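Local coordinates for protein catechol 1,2-dioxygenase (Burkholderia ambifaria, PDB 5VXT) that probably catalyses the intradiol ring cleavage of catechol with molecular oxygen, using a mononuclear iron(III) centre that binds the substrate, at residues B[233-238]-B[264-269]. Numbering follows the deposited sequence.
Sequences GNRPAH and WDDFAY. With FE (Fe (III) ion), chain J; CAQ (catechol), chain K; EDO (1,2-ethanediol), chain M.
Arg235 sets the edge of its guanidinium against the carboxylate of Asp266, the two planes only 19° apart. This hydrogen-bonded salt bridge is side-on, one nitrogen to each oxygen: NE of Arg235 donates to OD2 of Asp266 at 2.8 Å, on its syn side but 26° out of the carboxylate plane, while NH2 of Arg235 reaches OD1 of Asp266 from above that plane at 2.6 Å. The arginine chain bends at chi2 and again at chi3 (57°), which turns the NE/NH2 edge to the aspartate. The carboxylate is itself held: Ala268 N donates to Asp266 OD2 (3.0 Å), closing an Asx turn, and comes from the face opposite to Arg235 NE, while OD1 also accepts from Ala270 N. With its rotation thus fixed, the guanidinium directs NH1 to the substrate, where Arg235 NH1 donates to catechol O4 at 2.7 Å; the same nitrogen is hydrogen-bonded to Gln254 OE1 and sits over the face of the His238 ring. His238, whose ND1 donates to Pro236 O, binds iron through NE2 at 2.0 Å. Beside the salt bridge, Phe267 packs one ring face over Gly233, whose CA lies 4.2 Å from the ring centroid, a CH-pi contact, and meets Arg235 CG at its edge. A backbone bond from Phe267 N to Asn234 O (3.0 Å) ties the loops together, and helix 85-91 touches Phe267 and Ala268. Asp266 therefore stands one shell behind Arg235, which touches the substrate, while His238 touches the metal. Tyr178 and His240 complete the protein ligands of the iron(III) catechol site of an intradiol dioxygenase.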
loop_
_atom_site.group_PDB
_atom_site.type_symbol
_atom_site.label_atom_id
_atom_site.label_comp_id
_atom_site.label_asym_id
_atom_site.label_seq_id
_atom_site.Cartn_x
_atom_site.Cartn_y
_atom_site.Cartn_z
ATOM N N GLY B 233 -15.824 -8.152 -8.709
ATOM C CA GLY B 233 -15.709 -6.809 -8.174
ATOM C C GLY B 233 -16.900 -5.913 -8.464
ATOM O O GLY B 233 -16.734 -4.732 -8.782
ATOM N N ASN B 234 -18.108 -6.456 -8.352
ATOM C CA ASN B 234 -19.320 -5.719 -8.687
ATOM C C ASN B 234 -20.123 -5.372 -7.438
ATOM O O ASN B 234 -20.089 -6.095 -6.437
ATOM C CB ASN B 234 -20.191 -6.530 -9.644
ATOM C CG ASN B 234 -19.468 -6.897 -10.914
ATOM O OD1 ASN B 234 -19.451 -8.061 -11.317
ATOM N ND2 ASN B 234 -18.863 -5.909 -11.557
ATOM N N ARG B 235 -20.862 -4.252 -7.515
ATOM C CA ARG B 235 -21.852 -3.834 -6.532
ATOM C C ARG B 235 -23.238 -3.829 -7.171
ATOM O O ARG B 235 -23.368 -3.598 -8.377
ATOM C CB ARG B 235 -21.573 -2.427 -5.964
ATOM C CG ARG B 235 -20.242 -2.238 -5.258
ATOM C CD ARG B 235 -20.378 -1.242 -4.113
ATOM N NE ARG B 235 -21.398 -1.703 -3.184
ATOM C CZ ARG B 235 -22.191 -0.905 -2.481
ATOM N NH1 ARG B 235 -22.082 0.414 -2.591
ATOM N NH2 ARG B 235 -23.102 -1.435 -1.676
ATOM N N PRO B 236 -24.286 -4.090 -6.399
ATOM C CA PRO B 236 -25.643 -3.862 -6.904
ATOM C C PRO B 236 -25.917 -2.372 -7.056
ATOM O O PRO B 236 -25.225 -1.522 -6.490
ATOM C CB PRO B 236 -26.531 -4.486 -5.824
ATOM C CG PRO B 236 -25.689 -4.357 -4.559
ATOM C CD PRO B 236 -24.288 -4.617 -5.022
ATOM N N ALA B 237 -26.952 -2.057 -7.842
ATOM C CA ALA B 237 -27.333 -0.660 -8.027
ATOM C C ALA B 237 -27.741 -0.045 -6.692
ATOM O O ALA B 237 -28.445 -0.668 -5.893
ATOM C CB ALA B 237 -28.481 -0.551 -9.038
ATOM N N HIS B 238 -27.300 1.185 -6.450
ATOM C CA HIS B 238 -27.470 1.776 -5.131
ATOM C C HIS B 238 -27.367 3.289 -5.239
ATOM O O HIS B 238 -26.935 3.834 -6.258
ATOM C CB HIS B 238 -26.425 1.251 -4.147
ATOM C CG HIS B 238 -25.027 1.599 -4.536
ATOM N ND1 HIS B 238 -24.314 0.868 -5.462
ATOM C CD2 HIS B 238 -24.218 2.613 -4.152
ATOM C CE1 HIS B 238 -23.120 1.409 -5.622
ATOM N NE2 HIS B 238 -23.038 2.469 -4.838
ATOM N N TRP B 264 -27.440 -9.455 -2.443
ATOM C CA TRP B 264 -26.813 -10.276 -1.418
ATOM C C TRP B 264 -25.492 -10.881 -1.888
ATOM O O TRP B 264 -25.085 -11.936 -1.391
ATOM C CB TRP B 264 -27.783 -11.349 -0.927
ATOM C CG TRP B 264 -28.971 -10.740 -0.205
ATOM C CD1 TRP B 264 -30.289 -10.827 -0.566
ATOM C CD2 TRP B 264 -28.932 -9.927 0.976
ATOM N NE1 TRP B 264 -31.068 -10.129 0.326
ATOM C CE2 TRP B 264 -30.261 -9.569 1.283
ATOM C CE3 TRP B 264 -27.904 -9.473 1.808
ATOM C CZ2 TRP B 264 -30.588 -8.781 2.391
ATOM C CZ3 TRP B 264 -28.230 -8.687 2.906
ATOM C CH2 TRP B 264 -29.558 -8.347 3.185
ATOM N N ASP B 265 -24.806 -10.213 -2.815
ATOM C CA ASP B 265 -23.454 -10.613 -3.223
ATOM C C ASP B 265 -22.657 -9.366 -3.617
ATOM O O ASP B 265 -22.047 -9.295 -4.685
ATOM C CB ASP B 265 -23.510 -11.635 -4.359
ATOM C CG ASP B 265 -22.184 -12.374 -4.554
ATOM O OD1 ASP B 265 -22.049 -13.100 -5.554
ATOM O OD2 ASP B 265 -21.277 -12.239 -3.704
ATOM N N ASP B 266 -22.675 -8.359 -2.742
ATOM C CA ASP B 266 -21.964 -7.107 -2.938
ATOM C C ASP B 266 -20.487 -7.331 -2.641
ATOM O O ASP B 266 -20.147 -7.890 -1.594
ATOM C CB ASP B 266 -22.554 -6.059 -1.988
ATOM C CG ASP B 266 -21.888 -4.694 -2.072
ATOM O OD1 ASP B 266 -22.270 -3.844 -1.239
ATOM O OD2 ASP B 266 -21.039 -4.431 -2.939
ATOM N N PHE B 267 -19.611 -6.915 -3.558
ATOM C CA PHE B 267 -18.183 -7.131 -3.309
ATOM C C PHE B 267 -17.650 -6.254 -2.187
ATOM O O PHE B 267 -16.542 -6.513 -1.702
ATOM C CB PHE B 267 -17.354 -6.910 -4.585
ATOM C CG PHE B 267 -16.723 -5.535 -4.701
ATOM C CD1 PHE B 267 -15.368 -5.349 -4.430
ATOM C CD2 PHE B 267 -17.472 -4.445 -5.113
ATOM C CE1 PHE B 267 -14.782 -4.091 -4.549
ATOM C CE2 PHE B 267 -16.892 -3.189 -5.238
ATOM C CZ PHE B 267 -15.544 -3.014 -4.949
ATOM N N ALA B 268 -18.415 -5.249 -1.758
ATOM C CA ALA B 268 -18.011 -4.364 -0.671
ATOM C C ALA B 268 -18.836 -4.582 0.592
ATOM O O ALA B 268 -18.704 -3.803 1.560
ATOM C CB ALA B 268 -18.097 -2.908 -1.128
ATOM N N TYR B 269 -19.695 -5.605 0.594
ATOM C CA TYR B 269 -20.352 -6.115 1.798
ATOM C C TYR B 269 -21.207 -5.051 2.494
ATOM O O TYR B 269 -21.305 -5.027 3.721
ATOM C CB TYR B 269 -19.318 -6.700 2.763
ATOM C CG TYR B 269 -18.441 -7.752 2.103
ATOM C CD1 TYR B 269 -17.133 -7.478 1.712
ATOM C CD2 TYR B 269 -18.949 -9.014 1.848
ATOM C CE1 TYR B 269 -16.343 -8.473 1.089
ATOM C CE2 TYR B 269 -18.189 -9.982 1.245
ATOM C CZ TYR B 269 -16.896 -9.715 0.855
ATOM O OH TYR B 269 -16.182 -10.737 0.246
HETATM FE FE FE J . -21.491 3.801 -4.883
HETATM C C1 CAQ K . -16.649 1.129 -4.456
HETATM C C2 CAQ K . -17.407 1.964 -5.275
HETATM C C3 CAQ K . -18.639 2.418 -4.828
HETATM O O3 CAQ K . -19.416 3.236 -5.584
HETATM C C4 CAQ K . -19.119 2.003 -3.497
HETATM O O4 CAQ K . -20.326 2.442 -3.063
HETATM C C5 CAQ K . -18.330 1.172 -2.714
HETATM C C6 CAQ K . -17.100 0.737 -3.197
HETATM C C1 EDO M . -23.972 -9.137 1.056
HETATM O O1 EDO M . -23.968 -8.078 0.098
HETATM C C2 EDO M . -23.321 -8.607 2.325
HETATM O O2 EDO M . -23.739 -7.248 2.495
#